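Local coordinates for protein probable chitinase (Chromobacterium violaceum, PDB 5JH8) that probably binds and hydrolyses chitin, as a member of glycosyl hydrolase family 18 built on a TIM barrel, at residues R20-A23 with S24-A27; A48-D51 with A52-F55; F123-F126 with I127-G131; E180-P183 with A184-P187; Q238-I241 with A242-A246. All coordinates share one frame; numbering follows the deposited sequence.

In the fold
Contacts 1, 2 and 3 belong to the connections and outer helices of the TIM barrel. Contact 1 turns the chain from helix 14-20 toward strand 27-35, and contact 2 starts helix 50-58; the two touch directly, through Ala22 and Phe55. Contact 3, on helix 120-135, has its nearest atoms about 17 Å from either of them, and the Phe123 side chain is about 12 Å from the bound histidine. Contact 4 lies beside the pocket, with Pro183 about 4 Å from the bound dimethylamino selenium ligand. Contact 5 sits farther out, its nearest atoms about 13 Å from contact 4 and its centre about 47 Å from that of contact 3.

Contact 1 of 5, residues R20-A23 with S24-A27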
loop_
_atom_site.group_PDB
_atom_site.type_symbol
_atom_site.label_atom_id
_atom_site.label_comp_id
_atom_site.label_asym_id
_atom_site.label_seq_id
_atom_site.Cartn_x
_atom_site.Cartn_y
_atom_site.Cartn_z
ATOM N N ARG A 20 11.749 15.840 -1.675
ATOM C CA ARG A 20 11.055 16.959 -1.049
ATOM C C ARG A 20 10.486 16.569 0.309
ATOM O O ARG A 20 10.465 17.388 1.232
ATOM C CB ARG A 20 9.928 17.471 -1.947
ATOM C CG ARG A 20 9.299 18.750 -1.443
ATOM C CD ARG A 20 8.276 19.305 -2.428
ATOM N NE ARG A 20 7.647 20.530 -1.947
ATOM C CZ ARG A 20 8.134 21.748 -2.142
ATOM N NH1 ARG A 20 9.264 21.928 -2.806
ATOM N NH2 ARG A 20 7.468 22.797 -1.685
ATOM N N TYR A 21 10.020 15.327 0.454
ATOM C CA TYR A 21 9.227 14.931 1.611
ATOM C C TYR A 21 9.998 14.054 2.594
ATOM O O TYR A 21 9.404 13.448 3.489
ATOM C CB TYR A 21 7.897 14.309 1.164
ATOM C CG TYR A 21 7.071 15.295 0.376
ATOM C CD1 TYR A 21 6.727 16.525 0.929
ATOM C CD2 TYR A 21 6.637 15.020 -0.916
ATOM C CE1 TYR A 21 6.005 17.450 0.224
ATOM C CE2 TYR A 21 5.897 15.925 -1.631
ATOM C CZ TYR A 21 5.588 17.142 -1.057
ATOM O OH TYR A 21 4.840 18.025 -1.796
ATOM N N ALA A 22 11.314 14.000 2.471
ATOM C CA ALA A 22 12.126 13.108 3.291
ATOM C C ALA A 22 12.233 13.510 4.764
ATOM O O ALA A 22 12.840 12.763 5.535
ATOM C CB ALA A 22 13.535 13.011 2.702
ATOM N N ALA A 23 11.703 14.658 5.169
ATOM C CA ALA A 23 11.545 14.965 6.581
ATOM C C ALA A 23 10.198 14.507 7.122
ATOM O O ALA A 23 9.984 14.582 8.335
ATOM C CB ALA A 23 11.717 16.473 6.832
ATOM N N SER A 24 9.295 14.048 6.251
ATOM C CA SER A 24 7.940 13.654 6.618
ATOM C C SER A 24 7.773 12.151 6.754
ATOM O O SER A 24 7.057 11.712 7.644
ATOM C CB SER A 24 6.930 14.152 5.576
ATOM O OG SER A 24 6.827 15.566 5.540
ATOM N N PHE A 25 8.359 11.358 5.876
ATOM C CA PHE A 25 8.358 9.918 6.027
ATOM C C PHE A 25 9.647 9.476 6.703
ATOM O O PHE A 25 10.622 10.223 6.744
ATOM C CB PHE A 25 8.155 9.223 4.672
ATOM C CG PHE A 25 9.174 9.581 3.616
ATOM C CD1 PHE A 25 10.427 9.023 3.635
ATOM C CD2 PHE A 25 8.847 10.399 2.562
ATOM C CE1 PHE A 25 11.371 9.317 2.666
ATOM C CE2 PHE A 25 9.772 10.717 1.603
ATOM C CZ PHE A 25 11.050 10.168 1.662
ATOM N N ASN A 26 9.657 8.250 7.227
ATOM C CA ASN A 26 10.848 7.727 7.883
ATOM C C ASN A 26 11.168 6.293 7.483
ATOM O O ASN A 26 12.049 5.677 8.087
ATOM C CB ASN A 26 10.778 7.916 9.405
ATOM C CG ASN A 26 9.657 7.135 10.033
ATOM O OD1 ASN A 26 9.223 6.131 9.489
ATOM N ND2 ASN A 26 9.193 7.573 11.183
ATOM N N ALA A 27 10.552 5.780 6.429
ATOM C CA ALA A 27 10.903 4.514 5.818
ATOM C C ALA A 27 10.332 4.551 4.407
ATOM O O ALA A 27 9.332 5.231 4.176
ATOM C CB ALA A 27 10.302 3.339 6.587
HETATM O O HOH W 1 12.534 11.456 7.878
#
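Tyr21, Ser24 and Phe25 hold this bend together, and the carbonyl oxygen of Tyr21 is the atom on which they meet. It accepts the N-H of Ser24 at 2.8 Å (Ser24 N to Tyr21 O), with the donor standing 49° out of the carbonyl plane. Phe25 N reaches the same Tyr21 O more weakly, at 3.3 Å. One acceptor thus serves two successive amides just where the chain leaves helix 14-20.

The Phe25 ring folds back over the turn. Its CG sits between the backbone N and the carbonyl carbon (chi1 57°), which brings the ring back over Ala22. Ala22 CA meets one face in a CH-pi contact, 3.9 Å from the centroid of the Phe25 ring. Ala22 CB touches Phe25 CZ, also at 3.9 Å, while Tyr21 CB lies 4.1 Å from Phe25 CE2. Ser24 adds its CB, 3.3 Å from Tyr21 O.

A water donates to both Ala22 O and Phe25 O, tying the two sides of the turn where no direct bond joins them. Tyr21 itself sends its ring the other way: its OH bonds to Asp304 and its ring meets Trp307. Ile61 and Leu56 add to the packing round Phe25.

This is the helix-to-strand return of a barrel: right after it, strand 27-35 pairs with strand 3-8. Chemically, the bend combines two halves: a shared carbonyl and a bridging water hold the backbone, and a phenyl ring packed on Ala22 CA makes the apolar half.

Contact 2 of 5, residues A48-D51 with A52-F55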
loop_
_atom_site.group_PDB
_atom_site.type_symbol
_atom_site.label_atom_id
_atom_site.label_comp_id
_atom_site.label_asym_id
_atom_site.label_seq_id
_atom_site.Cartn_x
_atom_site.Cartn_y
_atom_site.Cartn_z
ATOM N N ALA A 48 16.687 0.935 -12.717
ATOM C CA ALA A 48 17.043 0.633 -11.343
ATOM C C ALA A 48 17.112 1.917 -10.524
ATOM O O ALA A 48 17.743 2.894 -10.960
ATOM C CB ALA A 48 18.395 -0.075 -11.296
ATOM N N PRO A 49 16.507 1.953 -9.333
ATOM C CA PRO A 49 16.410 3.180 -8.539
ATOM C C PRO A 49 17.645 3.400 -7.656
ATOM O O PRO A 49 17.546 3.656 -6.451
ATOM C CB PRO A 49 15.130 2.943 -7.737
ATOM C CG PRO A 49 15.181 1.478 -7.470
ATOM C CD PRO A 49 15.707 0.865 -8.743
ATOM N N ASN A 50 18.830 3.289 -8.250
ATOM C CA ASN A 50 20.041 3.316 -7.437
ATOM C C ASN A 50 20.292 4.693 -6.833
ATOM O O ASN A 50 20.838 4.799 -5.728
ATOM C CB ASN A 50 21.214 2.790 -8.251
ATOM C CG ASN A 50 20.992 1.332 -8.684
ATOM O OD1 ASN A 50 20.415 0.542 -7.919
ATOM N ND2 ASN A 50 21.393 0.991 -9.905
ATOM N N ASP A 51 19.840 5.736 -7.521
ATOM C CA ASP A 51 19.899 7.097 -7.010
ATOM C C ASP A 51 19.029 7.273 -5.768
ATOM O O ASP A 51 19.436 7.921 -4.794
ATOM C CB ASP A 51 19.467 8.065 -8.132
ATOM C CG ASP A 51 18.127 7.679 -8.849
ATOM O OD1 ASP A 51 17.492 6.664 -8.533
ATOM O OD2 ASP A 51 17.737 8.436 -9.763
ATOM N N ALA A 52 17.812 6.735 -5.803
ATOM C CA ALA A 52 16.909 6.812 -4.665
ATOM C C ALA A 52 17.479 6.071 -3.463
ATOM O O ALA A 52 17.418 6.560 -2.315
ATOM C CB ALA A 52 15.541 6.254 -5.053
ATOM N N ILE A 53 18.028 4.885 -3.706
ATOM C CA ILE A 53 18.596 4.108 -2.619
ATOM C C ILE A 53 19.746 4.879 -1.972
ATOM O O ILE A 53 19.838 4.982 -0.742
ATOM C CB ILE A 53 19.020 2.714 -3.119
ATOM C CG1 ILE A 53 17.800 1.893 -3.564
ATOM C CG2 ILE A 53 19.819 1.972 -2.056
ATOM C CD1 ILE A 53 18.143 0.652 -4.348
ATOM N N SER A 54 20.621 5.460 -2.794
ATOM C CA SER A 54 21.741 6.230 -2.276
ATOM C C SER A 54 21.280 7.423 -1.453
ATOM O O SER A 54 21.876 7.738 -0.415
ATOM C CB SER A 54 22.588 6.680 -3.461
ATOM O OG SER A 54 23.559 7.588 -3.054
ATOM N N PHE A 55 20.251 8.118 -1.925
ATOM C CA PHE A 55 19.712 9.243 -1.180
ATOM C C PHE A 55 19.259 8.813 0.207
ATOM O O PHE A 55 19.558 9.469 1.214
ATOM C CB PHE A 55 18.553 9.860 -1.978
ATOM C CG PHE A 55 17.813 10.913 -1.218
ATOM C CD1 PHE A 55 18.358 12.181 -1.041
ATOM C CD2 PHE A 55 16.585 10.641 -0.645
ATOM C CE1 PHE A 55 17.691 13.150 -0.301
ATOM C CE2 PHE A 55 15.905 11.613 0.069
ATOM C CZ PHE A 55 16.465 12.868 0.248
#
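Asp51 curls back on its own chain to take the N-H of the next residue, Ala52. With CG placed between the backbone N and the carbonyl carbon (chi1 50°), the carboxylate swings toward the start of the helix, and Asp51 OD1 stands 2.7 Å from Ala52 N. The bond is clearly bent, 136° at the hydrogen, and the donor approaches from above the carboxylate plane.

Ile53 is arranged differently. Its CG1 lies beside the backbone N and anti to the carbonyl carbon (chi1 -65°), which lays CG1 alongside Pro49 O at 3.4 Å. The extended arm then carries CD1 to the proline ring, 4.4 Å from Pro49 CG. Ala52 presents its methyl to the same ring, its CB 4.3 Å from Pro49 CB, so the proline looks onto both residues that follow one turn later.

Pro49 occupies the N-cap position of helix 50-58 and is the centre of an inverse gamma turn, closed by a weak bond from Asn50 N to Ala48 O. Pro49 O begins the helical pattern by accepting Ile53 N at 3.0 Å; Asn50 O and Asp51 O do the same for Ser54 N and Phe55 N. Phe55 keeps only its CB near Asp51 O, while its ring reaches helix 14-20 and Ala22. Pro49 is covered by Tyr8 and by residues of strand 27-35.

The first turn therefore has an apolar side facing the barrel and an exposed, polar one. A carboxylate here would interact favourably with the positive end of the helix dipole, which probably helps keep Asp51 ionised.

Contact 3 of 5, residues F123-F126 with I127-G131; sequences FSHF and IQVLG
Phe123 and Ile127, one helical turn apart, make the first bump and hollow. The CG1 branch of Ile127 rides over one face of the Phe123 ring, 4.0 Å from its centroid, and displaced toward the rim. Past it, Ile127 CD1 settles against Phe126 CD2 at 3.8 Å, so this single arm wedges between two phenyl rings. The bend that takes it there comes from chi2 of Ile127, -56°. Phe126 and Leu130 run side by side in the same direction, and Phe126 CZ meets Leu130 CD2 at 4.0 Å.

On the outer side His125 offers a ring face to a methyl: Val129 CG2 sits 3.9 Å from the centroid of the His125 imidazole. The Gln128 amide stands nearly upright to that ring, with planes 79° apart. ND1 of His125 bonds to Gln89 on helix 89-96.

These side chains belong to helix 120-135, between barrel strands 107-111 and 142-146. Phe126 fits against helices 78-85 and 89-96, while Ile127 faces Leu166 and Ala169 of helix 163-169. Regular backbone bonds such as Leu130 N to Phe126 O run beneath. The chemistry is thus divided: aromatic and aliphatic surfaces interlock where helices pack, while imidazole and amide mark the more polar outer flank.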
loop_
_atom_site.group_PDB
_atom_site.type_symbol
_atom_site.label_atom_id
_atom_site.label_comp_id
_atom_site.label_asym_id
_atom_site.label_seq_id
_atom_site.Cartn_x
_atom_site.Cartn_y
_atom_site.Cartn_z
ATOM N N PHE A 123 1.424 -19.738 1.506
ATOM C CA PHE A 123 1.931 -18.375 1.607
ATOM C C PHE A 123 2.324 -18.047 3.049
ATOM O O PHE A 123 3.376 -17.443 3.294
ATOM C CB PHE A 123 0.885 -17.403 1.048
ATOM C CG PHE A 123 1.362 -15.974 1.014
ATOM C CD1 PHE A 123 2.520 -15.622 0.339
ATOM C CD2 PHE A 123 0.662 -14.985 1.676
ATOM C CE1 PHE A 123 2.960 -14.297 0.334
ATOM C CE2 PHE A 123 1.093 -13.653 1.656
ATOM C CZ PHE A 123 2.242 -13.316 0.990
ATOM N N SER A 124 1.502 -18.455 4.019
ATOM C CA SER A 124 1.859 -18.242 5.416
ATOM C C SER A 124 3.193 -18.891 5.725
ATOM O O SER A 124 4.027 -18.311 6.430
ATOM C CB SER A 124 0.788 -18.841 6.319
ATOM O OG SER A 124 -0.415 -18.130 6.151
ATOM N N HIS A 125 3.399 -20.112 5.217
ATOM C CA HIS A 125 4.637 -20.828 5.486
ATOM C C HIS A 125 5.826 -20.123 4.850
ATOM O O HIS A 125 6.869 -19.952 5.490
ATOM C CB HIS A 125 4.533 -22.277 5.007
ATOM C CG HIS A 125 5.754 -23.083 5.309
ATOM N ND1 HIS A 125 6.644 -23.454 4.330
ATOM C CD2 HIS A 125 6.266 -23.536 6.476
ATOM C CE1 HIS A 125 7.637 -24.133 4.873
ATOM N NE2 HIS A 125 7.431 -24.202 6.174
ATOM N N PHE A 126 5.671 -19.670 3.604
ATOM C CA PHE A 126 6.728 -18.901 2.947
ATOM C C PHE A 126 7.118 -17.690 3.778
ATOM O O PHE A 126 8.307 -17.427 3.986
ATOM C CB PHE A 126 6.257 -18.488 1.553
ATOM C CG PHE A 126 7.094 -17.407 0.898
ATOM C CD1 PHE A 126 8.424 -17.610 0.584
ATOM C CD2 PHE A 126 6.534 -16.174 0.582
ATOM C CE1 PHE A 126 9.165 -16.598 -0.014
ATOM C CE2 PHE A 126 7.274 -15.182 -0.015
ATOM C CZ PHE A 126 8.580 -15.390 -0.313
ATOM N N ILE A 127 6.127 -16.946 4.268
ATOM C CA ILE A 127 6.391 -15.755 5.065
ATOM C C ILE A 127 7.036 -16.117 6.402
ATOM O O ILE A 127 7.924 -15.403 6.877
ATOM C CB ILE A 127 5.088 -14.943 5.198
ATOM C CG1 ILE A 127 4.692 -14.364 3.825
ATOM C CG2 ILE A 127 5.221 -13.860 6.251
ATOM C CD1 ILE A 127 5.745 -13.507 3.141
ATOM N N GLN A 128 6.641 -17.231 7.013
ATOM C CA GLN A 128 7.308 -17.689 8.233
ATOM C C GLN A 128 8.793 -17.948 7.996
ATOM O O GLN A 128 9.659 -17.510 8.774
ATOM C CB GLN A 128 6.633 -18.970 8.728
ATOM C CG GLN A 128 5.258 -18.753 9.322
ATOM C CD GLN A 128 4.472 -20.050 9.506
ATOM O OE1 GLN A 128 4.852 -21.107 9.001
ATOM N NE2 GLN A 128 3.354 -19.959 10.211
ATOM N N VAL A 129 9.101 -18.700 6.943
ATOM C CA VAL A 129 10.484 -19.044 6.641
ATOM C C VAL A 129 11.273 -17.796 6.273
ATOM O O VAL A 129 12.405 -17.607 6.723
ATOM C CB VAL A 129 10.526 -20.112 5.529
ATOM C CG1 VAL A 129 11.954 -20.392 5.076
ATOM C CG2 VAL A 129 9.847 -21.384 5.987
ATOM N N LEU A 130 10.677 -16.925 5.462
ATOM C CA LEU A 130 11.342 -15.707 5.035
ATOM C C LEU A 130 11.614 -14.793 6.217
ATOM O O LEU A 130 12.708 -14.225 6.340
ATOM C CB LEU A 130 10.486 -15.003 3.981
ATOM C CG LEU A 130 11.045 -13.680 3.468
ATOM C CD1 LEU A 130 12.390 -13.841 2.805
ATOM C CD2 LEU A 130 10.036 -12.996 2.557
ATOM N N GLY A 131 10.631 -14.639 7.107
ATOM C CA GLY A 131 10.841 -13.801 8.276
ATOM C C GLY A 131 11.990 -14.291 9.140
ATOM O O GLY A 131 12.848 -13.515 9.573
#

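Contact 4 of 5, residues E180-P183 with A184-P187; sequences EAIP and AWDP
Ile182 and Trp185 form the tight half of this surface loop. Ile182 CG1 lies over the five-membered ring of the indole, 3.7 Å from its centroid and only 18° off the normal, a CH-pi contact centred on the face. Its CD1 carries on across the same face to Trp185 CE2 at 3.6 Å. Behind this, Ile182 CG1 occupies the position between backbone N and carbonyl carbon (chi1 57°), which turns the branch toward the tryptophan. At the indole edge, in its plane, Glu180 O stands 3.5 Å from Trp185 CZ3.

A type I beta turn from Ile182 to Trp185 brings the two together, closed by Trp185 N to Ile182 O at 2.9 Å. Ile182 O also accepts the indole N-H of Trp223.

Trp185 is itself exposed, with one face packed on Ile182; Ala184 and Asp186 make the sparser contacts. Ala184 gives just a methyl, its CB 4.0 Å from Ile182 CD1. The Glu180 carboxylate is engaged elsewhere, with OE1 bonded to Gly192 N.

The loop follows barrel strand 172-176, and Pro183 touches the bound selenium ligand. The turn is thus held by a CH-pi contact and one backbone bond, close to the pocket, although the N-H of Ile182 is buried there without a partner.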
loop_
_atom_site.group_PDB
_atom_site.type_symbol
_atom_site.label_atom_id
_atom_site.label_comp_id
_atom_site.label_asym_id
_atom_site.label_seq_id
_atom_site.Cartn_x
_atom_site.Cartn_y
_atom_site.Cartn_z
ATOM N N GLU A 180 -11.079 0.462 -1.685
ATOM C CA GLU A 180 -12.386 -0.043 -1.276
ATOM C C GLU A 180 -13.348 -0.041 -2.452
ATOM O O GLU A 180 -14.195 -0.936 -2.588
ATOM C CB GLU A 180 -12.910 0.845 -0.157
ATOM C CG GLU A 180 -14.217 0.408 0.434
ATOM C CD GLU A 180 -14.811 1.420 1.384
ATOM O OE1 GLU A 180 -14.170 2.442 1.704
ATOM O OE2 GLU A 180 -15.974 1.177 1.814
ATOM N N ALA A 181 -13.244 0.976 -3.294
ATOM C CA ALA A 181 -13.890 1.070 -4.587
ATOM C C ALA A 181 -12.781 1.371 -5.585
ATOM O O ALA A 181 -11.795 2.004 -5.228
ATOM C CB ALA A 181 -14.915 2.210 -4.623
ATOM N N ILE A 182 -12.948 0.891 -6.824
ATOM C CA ILE A 182 -11.999 1.080 -7.918
ATOM C C ILE A 182 -12.798 1.406 -9.175
ATOM O O ILE A 182 -14.016 1.157 -9.231
ATOM C CB ILE A 182 -11.116 -0.167 -8.146
ATOM C CG1 ILE A 182 -11.969 -1.416 -8.430
ATOM C CG2 ILE A 182 -10.141 -0.343 -6.942
ATOM C CD1 ILE A 182 -11.166 -2.639 -8.821
ATOM N N PRO A 183 -12.128 1.880 -10.232
ATOM C CA PRO A 183 -12.846 2.212 -11.474
ATOM C C PRO A 183 -13.697 1.091 -12.021
ATOM O O PRO A 183 -14.756 1.367 -12.578
ATOM C CB PRO A 183 -11.703 2.566 -12.421
ATOM C CG PRO A 183 -10.711 3.264 -11.465
ATOM C CD PRO A 183 -10.729 2.357 -10.267
ATOM N N ALA A 184 -13.252 -0.158 -11.901
ATOM C CA ALA A 184 -13.979 -1.307 -12.435
ATOM C C ALA A 184 -15.308 -1.556 -11.735
ATOM O O ALA A 184 -16.123 -2.347 -12.241
ATOM C CB ALA A 184 -13.103 -2.538 -12.289
ATOM N N TRP A 185 -15.538 -0.910 -10.592
ATOM C CA TRP A 185 -16.712 -1.150 -9.762
ATOM C C TRP A 185 -17.563 0.119 -9.696
ATOM O O TRP A 185 -17.329 1.098 -10.405
ATOM C CB TRP A 185 -16.306 -1.608 -8.359
ATOM C CG TRP A 185 -15.459 -2.841 -8.300
ATOM C CD1 TRP A 185 -15.244 -3.785 -9.277
ATOM C CD2 TRP A 185 -14.703 -3.256 -7.174
ATOM N NE1 TRP A 185 -14.391 -4.761 -8.811
ATOM C CE2 TRP A 185 -14.033 -4.447 -7.521
ATOM C CE3 TRP A 185 -14.513 -2.723 -5.897
ATOM C CZ2 TRP A 185 -13.195 -5.120 -6.621
ATOM C CZ3 TRP A 185 -13.673 -3.376 -5.020
ATOM C CH2 TRP A 185 -13.032 -4.568 -5.378
ATOM N N ASP A 186 -18.576 0.090 -8.830
ATOM C CA ASP A 186 -19.413 1.264 -8.623
ATOM C C ASP A 186 -18.622 2.355 -7.901
ATOM O O ASP A 186 -17.766 2.055 -7.070
ATOM C CB ASP A 186 -20.615 0.929 -7.733
ATOM C CG ASP A 186 -21.666 0.073 -8.420
ATOM O OD1 ASP A 186 -21.628 -0.065 -9.657
ATOM O OD2 ASP A 186 -22.541 -0.459 -7.701
ATOM N N PRO A 187 -18.951 3.627 -8.133
ATOM C CA PRO A 187 -18.325 4.694 -7.337
ATOM C C PRO A 187 -18.593 4.528 -5.850
ATOM O O PRO A 187 -19.686 4.158 -5.428
ATOM C CB PRO A 187 -18.981 5.972 -7.881
ATOM C CG PRO A 187 -19.463 5.612 -9.257
ATOM C CD PRO A 187 -19.843 4.170 -9.173
#

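Contact 5 of 5, residues Q238-I241 with A242-A246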
loop_
_atom_site.group_PDB
_atom_site.type_symbol
_atom_site.label_atom_id
_atom_site.label_comp_id
_atom_site.label_asym_id
_atom_site.label_seq_id
_atom_site.Cartn_x
_atom_site.Cartn_y
_atom_site.Cartn_z
ATOM N N GLN A 238 -7.951 19.803 -6.631
ATOM C CA GLN A 238 -8.460 21.170 -6.592
ATOM C C GLN A 238 -8.642 21.731 -7.992
ATOM O O GLN A 238 -9.610 22.445 -8.260
ATOM C CB GLN A 238 -7.522 22.060 -5.776
ATOM C CG GLN A 238 -7.465 21.704 -4.305
ATOM C CD GLN A 238 -8.837 21.722 -3.667
ATOM O OE1 GLN A 238 -9.570 22.713 -3.775
ATOM N NE2 GLN A 238 -9.211 20.616 -3.026
ATOM N N ALA A 239 -7.723 21.425 -8.901
ATOM C CA ALA A 239 -7.861 21.916 -10.266
ATOM C C ALA A 239 -9.104 21.346 -10.930
ATOM O O ALA A 239 -9.753 22.031 -11.728
ATOM C CB ALA A 239 -6.613 21.569 -11.074
ATOM N N LEU A 240 -9.431 20.080 -10.652
ATOM C CA LEU A 240 -10.612 19.484 -11.266
ATOM C C LEU A 240 -11.886 20.119 -10.722
ATOM O O LEU A 240 -12.809 20.439 -11.485
ATOM C CB LEU A 240 -10.607 17.974 -11.058
ATOM C CG LEU A 240 -11.710 17.204 -11.790
ATOM C CD1 LEU A 240 -11.598 17.323 -13.299
ATOM C CD2 LEU A 240 -11.666 15.756 -11.369
ATOM N N ILE A 241 -11.960 20.299 -9.404
ATOM C CA ILE A 241 -13.087 21.007 -8.807
ATOM C C ILE A 241 -13.258 22.368 -9.469
ATOM O O ILE A 241 -14.370 22.761 -9.838
ATOM C CB ILE A 241 -12.878 21.113 -7.286
ATOM C CG1 ILE A 241 -12.959 19.719 -6.668
ATOM C CG2 ILE A 241 -13.893 22.061 -6.653
ATOM C CD1 ILE A 241 -12.571 19.680 -5.183
ATOM N N ALA A 242 -12.153 23.092 -9.657
ATOM C CA ALA A 242 -12.229 24.439 -10.210
ATOM C C ALA A 242 -12.624 24.420 -11.680
ATOM O O ALA A 242 -13.372 25.291 -12.137
ATOM C CB ALA A 242 -10.887 25.143 -10.023
ATOM N N ARG A 243 -12.134 23.435 -12.436
ATOM C CA ARG A 243 -12.470 23.356 -13.850
ATOM C C ARG A 243 -13.980 23.327 -14.058
ATOM O O ARG A 243 -14.500 23.997 -14.957
ATOM C CB ARG A 243 -11.811 22.123 -14.470
ATOM C CG ARG A 243 -12.134 21.949 -15.940
ATOM C CD ARG A 243 -11.518 20.698 -16.519
ATOM N NE ARG A 243 -11.943 20.492 -17.903
ATOM C CZ ARG A 243 -11.667 19.408 -18.621
ATOM N NH1 ARG A 243 -10.969 18.413 -18.087
ATOM N NH2 ARG A 243 -12.096 19.317 -19.877
ATOM N N TYR A 244 -14.701 22.578 -13.230
ATOM C CA TYR A 244 -16.134 22.384 -13.402
ATOM C C TYR A 244 -16.965 23.178 -12.408
ATOM O O TYR A 244 -18.195 23.082 -12.434
ATOM C CB TYR A 244 -16.467 20.897 -13.296
ATOM C CG TYR A 244 -15.898 20.105 -14.440
ATOM C CD1 TYR A 244 -16.509 20.126 -15.683
ATOM C CD2 TYR A 244 -14.744 19.348 -14.285
ATOM C CE1 TYR A 244 -16.000 19.413 -16.744
ATOM C CE2 TYR A 244 -14.222 18.627 -15.350
ATOM C CZ TYR A 244 -14.855 18.666 -16.573
ATOM O OH TYR A 244 -14.345 17.952 -17.632
ATOM N N GLY A 245 -16.330 23.953 -11.534
ATOM C CA GLY A 245 -17.065 24.695 -10.519
ATOM C C GLY A 245 -17.880 23.810 -9.604
ATOM O O GLY A 245 -18.983 24.191 -9.195
ATOM N N ALA A 246 -17.343 22.646 -9.250
ATOM C CA ALA A 246 -18.056 21.675 -8.434
ATOM C C ALA A 246 -18.096 22.111 -6.973
ATOM O O ALA A 246 -17.236 22.851 -6.491
ATOM C CB ALA A 246 -17.380 20.312 -8.542
#
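The carbonyl oxygen of Ile241 collects amides as the helix runs out. Ala246 N donates to Ile241 O at 3.0 Å in a good bond, 18° from the carbonyl plane, and Tyr244 N comes in weakly at 3.4 Å to the same Ile241 O. Farther back the bonds keep the helical pattern, with Arg243 N donating to Ala239 O at 2.9 Å.

Together with a weak bond from Gly245 N to Ala242 O, at 3.3 Å, this is a Schellman motif. Gly245 is its C-prime residue, with phi 59°, and turns the chain back so that Ala246 drops over the helix end. There Ile241 CG2 meets Ala246 CB at 4.3 Å, the apolar contact that commonly accompanies this motif. The helix, 237-244, belongs to a segment with strands 249-251, 256-262 and 268-273, consistent with the small alpha-plus-beta insertion found in many family 18 chitinases.

Leu240 packs on the same side as Tyr244. Its CG stands anti to the backbone N (chi1 -173°), which swings CD1 in at the edge of the tyrosine ring, in its plane and 3.6 Å from Tyr244 CE2. Arg243, fully extended, lays its CG over a face of that ring and its guanidinium beneath Tyr244 OH, 3.2 Å above the guanidinium plane. Tyr261 stacks on the Tyr244 ring, while Phe259 meets Leu240, Ile241 and Ala246.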